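Local coordinates for protein transcriptional regulator, putative, Mar family (Thermotoga maritima, PDB 2ETH) that probably binds DNA and regulates transcription as a two-chain member of the MarR family of winged helix-turn-helix proteins, at residues T45-Y48 / A49-V53. Numbering follows the deposited sequence.
Sequences TELY and AFLYV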
loop_
_atom_site.group_PDB
_atom_site.type_symbol
_atom_site.label_atom_id
_atom_site.label_comp_id
_atom_site.label_asym_id
_atom_site.label_seq_id
_atom_site.Cartn_x
_atom_site.Cartn_y
_atom_site.Cartn_z
ATOM N N THR A 45 9.135 0.529 -1.157
ATOM C CA THR A 45 9.670 -0.545 -2.005
ATOM C C THR A 45 10.447 -1.589 -1.177
ATOM O O THR A 45 10.522 -2.749 -1.558
ATOM C CB THR A 45 10.476 -0.025 -3.213
ATOM O OG1 THR A 45 11.613 0.675 -2.754
ATOM C CG2 THR A 45 9.634 0.962 -4.090
ATOM N N GLU A 46 10.966 -1.188 -0.021
ATOM C CA GLU A 46 11.522 -2.146 0.950
ATOM C C GLU A 46 10.477 -3.137 1.387
ATOM O O GLU A 46 10.745 -4.341 1.482
ATOM C CB GLU A 46 12.010 -1.424 2.228
ATOM C CG GLU A 46 13.439 -0.954 2.264
ATOM C CD GLU A 46 13.678 0.020 3.420
ATOM O OE1 GLU A 46 13.062 -0.183 4.502
ATOM O OE2 GLU A 46 14.467 1.003 3.246
ATOM N N LEU A 47 9.317 -2.608 1.779
ATOM C CA LEU A 47 8.201 -3.462 2.233
ATOM C C LEU A 47 7.711 -4.390 1.122
ATOM O O LEU A 47 7.394 -5.523 1.343
ATOM C CB LEU A 47 7.023 -2.613 2.750
ATOM C CG LEU A 47 5.792 -3.420 3.214
ATOM C CD1 LEU A 47 6.184 -4.446 4.360
ATOM C CD2 LEU A 47 4.686 -2.447 3.651
ATOM N N TYR A 48 7.672 -3.883 -0.084
ATOM C CA TYR A 48 7.205 -4.632 -1.239
ATOM C C TYR A 48 8.140 -5.813 -1.517
ATOM O O TYR A 48 7.684 -6.975 -1.706
ATOM C CB TYR A 48 7.125 -3.639 -2.435
ATOM C CG TYR A 48 6.317 -4.101 -3.617
ATOM C CD1 TYR A 48 5.158 -4.859 -3.449
ATOM C CD2 TYR A 48 6.707 -3.798 -4.917
ATOM C CE1 TYR A 48 4.401 -5.303 -4.541
ATOM C CE2 TYR A 48 5.935 -4.247 -6.024
ATOM C CZ TYR A 48 4.793 -4.998 -5.792
ATOM O OH TYR A 48 4.048 -5.457 -6.820
ATOM N N ALA A 49 9.449 -5.554 -1.493
ATOM C CA ALA A 49 10.433 -6.633 -1.688
ATOM C C ALA A 49 10.426 -7.636 -0.514
ATOM O O ALA A 49 10.562 -8.834 -0.724
ATOM C CB ALA A 49 11.825 -6.083 -1.934
ATOM N N PHE A 50 10.251 -7.146 0.707
ATOM C CA PHE A 50 10.193 -8.000 1.900
ATOM C C PHE A 50 9.011 -8.957 1.796
ATOM O O PHE A 50 9.201 -10.145 1.898
ATOM C CB PHE A 50 10.112 -7.177 3.214
ATOM C CG PHE A 50 9.928 -8.030 4.467
ATOM C CD1 PHE A 50 10.986 -8.810 4.971
ATOM C CD2 PHE A 50 8.687 -8.089 5.117
ATOM C CE1 PHE A 50 10.795 -9.602 6.109
ATOM C CE2 PHE A 50 8.503 -8.879 6.247
ATOM C CZ PHE A 50 9.548 -9.617 6.758
ATOM N N LEU A 51 7.809 -8.441 1.526
ATOM C CA LEU A 51 6.604 -9.305 1.366
ATOM C C LEU A 51 6.697 -10.289 0.209
ATOM O O LEU A 51 6.280 -11.462 0.326
ATOM C CB LEU A 51 5.350 -8.464 1.222
ATOM C CG LEU A 51 4.928 -7.673 2.473
ATOM C CD1 LEU A 51 3.827 -6.655 2.104
ATOM C CD2 LEU A 51 4.461 -8.652 3.577
ATOM N N TYR A 52 7.260 -9.847 -0.896
ATOM C CA TYR A 52 7.450 -10.740 -2.026
ATOM C C TYR A 52 8.214 -11.961 -1.564
ATOM O O TYR A 52 7.745 -13.071 -1.748
ATOM C CB TYR A 52 8.166 -10.013 -3.164
ATOM C CG TYR A 52 8.428 -10.849 -4.387
ATOM C CD1 TYR A 52 7.410 -11.604 -4.949
ATOM C CD2 TYR A 52 9.687 -10.875 -4.994
ATOM C CE1 TYR A 52 7.621 -12.376 -6.091
ATOM C CE2 TYR A 52 9.907 -11.634 -6.128
ATOM C CZ TYR A 52 8.840 -12.397 -6.671
ATOM O OH TYR A 52 8.982 -13.223 -7.774
ATOM N N VAL A 53 9.359 -11.777 -0.916
ATOM C CA VAL A 53 10.106 -12.928 -0.357
ATOM C C VAL A 53 9.389 -13.646 0.791
ATOM O O VAL A 53 9.433 -14.871 0.873
ATOM C CB VAL A 53 11.616 -12.529 0.079
ATOM C CG1 VAL A 53 12.343 -13.713 0.802
ATOM C CG2 VAL A 53 12.404 -12.073 -1.139
#
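Leu-47 and Leu-51 meet one helical turn apart through unlike first torsions: CG of Leu-47 is trans to its own backbone N (chi1 178°), beside its carbonyl carbon, whereas CG of Leu-51 lies beside its backbone N (chi1 -68°). The two isobutyl groups therefore slant across each other, with CD1 of Leu-47 3.9 Å from CD1 of Leu-51 and equally near its CG. Leu-51 CG also sits 3.5 Å from Leu-47 O, the carbonyl that accepts the nearly straight bond from Leu-51 N (3.0 Å, 175° at the hydrogen). Further i to i+4 bonds, Ala-49 N to Thr-45 O, Phe-50 N to Glu-46 O and Tyr-52 N to Tyr-48 O, complete this run of regular alpha-helix. CD1 of Leu-47 makes only a loose approach, 4.5 Å, to CD2 of Phe-50, whose ring leads away. An alanine at Leu-51 would keep the backbone bond but would probably leave Leu-47 CD1 without its branched partner and lessen packing on Phe-23 of the second subunit. Tyr-48 likewise packs against Phe-23 and Met-27 of the second subunit, while Glu-46 forms a salt bridge with Arg-85. Helix 44-56 thus has the second subunit on one flank and, on another, where Phe-50 touches Leu-82 and Leu-104, helix 72-84 and strand 100-104 of the winged helix-turn-helix domain.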